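Local coordinates for protein ADP-ribosylglycohydrolase (Thermus thermophilus, PDB 2YZV) that is a compact, all-helical member of the ADP-ribosylglycohydrolase family that binds magnesium ions, at residues A227-F232 with G260-A265. Numbering follows the deposited sequence.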
ATOM      1  N   ALA A 227      -8.218  -1.302  -8.830  1.00  7.92           N
ATOM      2  CA  ALA A 227      -8.700   0.070  -8.692  1.00  8.36           C
ATOM      3  C   ALA A 227      -7.530   1.045  -8.672  1.00  8.66           C
ATOM      4  O   ALA A 227      -7.600   2.133  -9.251  1.00  7.81           O
ATOM      5  CB  ALA A 227      -9.526   0.212  -7.412  1.00  8.09           C
ATOM      6  N   ALA A 228      -6.453   0.657  -7.998  1.00  7.94           N
ATOM      7  CA  ALA A 228      -5.273   1.506  -7.917  1.00  9.04           C
ATOM      8  C   ALA A 228      -4.628   1.611  -9.296  1.00  8.78           C
ATOM      9  O   ALA A 228      -4.198   2.687  -9.707  1.00  9.12           O
ATOM     10  CB  ALA A 228      -4.278   0.930  -6.910  1.00  9.63           C
ATOM     11  N   LEU A 229      -4.572   0.492 -10.013  1.00  9.42           N
ATOM     12  CA  LEU A 229      -3.981   0.487 -11.346  1.00  9.34           C
ATOM     13  C   LEU A 229      -4.808   1.339 -12.310  1.00  9.09           C
ATOM     14  O   LEU A 229      -4.258   2.013 -13.176  1.00  9.01           O
ATOM     15  CB  LEU A 229      -3.857  -0.946 -11.872  1.00  9.10           C
ATOM     16  CG  LEU A 229      -2.740  -1.775 -11.232  1.00  9.76           C
ATOM     17  CD1 LEU A 229      -2.824  -3.215 -11.716  1.00  9.52           C
ATOM     18  CD2 LEU A 229      -1.382  -1.172 -11.590  1.00 12.38           C
ATOM     19  N   TRP A 230      -6.128   1.306 -12.161  1.00 10.13           N
ATOM     20  CA  TRP A 230      -6.999   2.105 -13.014  1.00  9.54           C
ATOM     21  C   TRP A 230      -6.729   3.593 -12.783  1.00  8.87           C
ATOM     22  O   TRP A 230      -6.572   4.361 -13.729  1.00  8.33           O
ATOM     23  CB  TRP A 230      -8.464   1.797 -12.693  1.00  8.97           C
ATOM     24  CG  TRP A 230      -9.418   2.810 -13.230  1.00 10.35           C
ATOM     25  CD1 TRP A 230      -9.848   2.936 -14.523  1.00 11.88           C
ATOM     26  CD2 TRP A 230     -10.038   3.871 -12.495  1.00 11.99           C
ATOM     27  NE1 TRP A 230     -10.697   4.012 -14.635  1.00 13.26           N
ATOM     28  CE2 TRP A 230     -10.830   4.605 -13.406  1.00 12.01           C
ATOM     29  CE3 TRP A 230      -9.998   4.274 -11.152  1.00 11.75           C
ATOM     30  CZ2 TRP A 230     -11.579   5.724 -13.018  1.00 12.56           C
ATOM     31  CZ3 TRP A 230     -10.744   5.388 -10.765  1.00 12.97           C
ATOM     32  CH2 TRP A 230     -11.523   6.098 -11.699  1.00 13.77           C
ATOM     33  N   ALA A 231      -6.674   3.993 -11.516  1.00  8.90           N
ATOM     34  CA  ALA A 231      -6.434   5.391 -11.171  1.00  9.24           C
ATOM     35  C   ALA A 231      -5.069   5.840 -11.671  1.00  9.50           C
ATOM     36  O   ALA A 231      -4.897   6.977 -12.111  1.00 10.30           O
ATOM     37  CB  ALA A 231      -6.532   5.580  -9.656  1.00  8.75           C
ATOM     38  N   PHE A 232      -4.096   4.937 -11.599  1.00  9.77           N
ATOM     39  CA  PHE A 232      -2.747   5.243 -12.054  1.00  8.64           C
ATOM     40  C   PHE A 232      -2.744   5.404 -13.576  1.00 10.78           C
ATOM     41  O   PHE A 232      -2.118   6.318 -14.113  1.00 11.67           O
ATOM     42  CB  PHE A 232      -1.789   4.124 -11.619  1.00  9.99           C
ATOM     43  CG  PHE A 232      -0.356   4.345 -12.027  1.00  9.24           C
ATOM     44  CD1 PHE A 232       0.324   5.501 -11.651  1.00 11.67           C
ATOM     45  CD2 PHE A 232       0.324   3.376 -12.758  1.00 10.77           C
ATOM     46  CE1 PHE A 232       1.667   5.687 -11.998  1.00 10.81           C
ATOM     47  CE2 PHE A 232       1.664   3.551 -13.112  1.00 10.67           C
ATOM     48  CZ  PHE A 232       2.338   4.710 -12.730  1.00 10.23           C
ATOM     49  N   GLY A 260      -1.302   5.467  -3.791  1.00  8.00           N
ATOM     50  CA  GLY A 260      -0.276   6.360  -3.282  1.00  9.46           C
ATOM     51  C   GLY A 260       1.128   5.791  -3.336  1.00  9.94           C
ATOM     52  O   GLY A 260       2.081   6.507  -3.648  1.00 10.75           O
ATOM     53  N   GLN A 261       1.259   4.508  -3.021  1.00  8.53           N
ATOM     54  CA  GLN A 261       2.555   3.845  -3.049  1.00  8.76           C
ATOM     55  C   GLN A 261       3.105   3.777  -4.466  1.00  9.20           C
ATOM     56  O   GLN A 261       4.262   4.118  -4.708  1.00  9.54           O
ATOM     57  CB  GLN A 261       2.437   2.424  -2.506  1.00  8.90           C
ATOM     58  CG  GLN A 261       2.124   2.350  -1.031  1.00  8.16           C
ATOM     59  CD  GLN A 261       1.816   0.941  -0.602  1.00  8.10           C
ATOM     60  OE1 GLN A 261       2.698   0.079  -0.564  1.00  9.18           O
ATOM     61  NE2 GLN A 261       0.553   0.689  -0.291  1.00  8.22           N
ATOM     62  N   LEU A 262       2.270   3.326  -5.396  1.00  8.52           N
ATOM     63  CA  LEU A 262       2.691   3.191  -6.787  1.00  8.81           C
ATOM     64  C   LEU A 262       2.946   4.532  -7.442  1.00  9.79           C
ATOM     65  O   LEU A 262       3.998   4.738  -8.046  1.00 10.71           O
ATOM     66  CB  LEU A 262       1.642   2.410  -7.587  1.00  9.39           C
ATOM     67  CG  LEU A 262       1.900   2.225  -9.088  1.00  9.57           C
ATOM     68  CD1 LEU A 262       3.240   1.529  -9.317  1.00 11.31           C
ATOM     69  CD2 LEU A 262       0.764   1.411  -9.691  1.00 12.57           C
ATOM     70  N   ALA A 263       1.986   5.442  -7.323  1.00 10.08           N
ATOM     71  CA  ALA A 263       2.120   6.769  -7.916  1.00  8.90           C
ATOM     72  C   ALA A 263       3.219   7.573  -7.217  1.00  9.88           C
ATOM     73  O   ALA A 263       3.882   8.401  -7.845  1.00 10.62           O
ATOM     74  CB  ALA A 263       0.787   7.509  -7.845  1.00  9.70           C
ATOM     75  N   GLY A 264       3.420   7.325  -5.925  1.00 10.11           N
ATOM     76  CA  GLY A 264       4.462   8.034  -5.197  1.00 11.31           C
ATOM     77  C   GLY A 264       5.836   7.635  -5.709  1.00 10.76           C
ATOM     78  O   GLY A 264       6.726   8.474  -5.876  1.00 13.04           O
ATOM     79  N   ALA A 265       6.015   6.343  -5.958  1.00 11.24           N
ATOM     80  CA  ALA A 265       7.290   5.843  -6.469  1.00 10.37           C
ATOM     81  C   ALA A 265       7.507   6.305  -7.908  1.00 12.35           C
ATOM     82  O   ALA A 265       8.639   6.579  -8.325  1.00 11.68           O
ATOM     83  CB  ALA A 265       7.312   4.317  -6.413  1.00 11.00           C
TER
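One face of the Phe232 ring carries the isobutyl group of Leu262: Leu262 CG stands 4.1 Å from the ring centroid, only 8° off the normal, a CH-pi contact over the middle of the ring. Leu262 CD2 lies toward the CB end of the ring, 3.7 Å from Phe232 CD2, and the two side chains cross at about a right angle. Ala263 meets the ring obliquely, its CA 4.2 Å from Phe232 CE1. With CG anti to the backbone N (chi1 -179°), Phe232 extends its ring across to helix 252-267; Tyr266 of the same helix meets the ring edge-to-face, and Lys184, from helix 184-189, makes a cation-pi contact with it. Leu229 starts away from the other helix, but its branch returns to place CD2 3.9 Å from Leu262 CD2, so that this one methyl touches both Leu229 and the phenyl ring. No hydrogen bond links the two segments; the contact is buried and apolar. Their axes approach to 9.9 Å at a -35° crossing, running in broadly the same direction, and earlier on helix 252-267 Val255, Val258 and Tyr259 also touch helix 221-234. This is apolar packing of aliphatic and aromatic side chains between two helices of the buried core, in the all-helical fold of the ADP-ribosylglycohydrolase family.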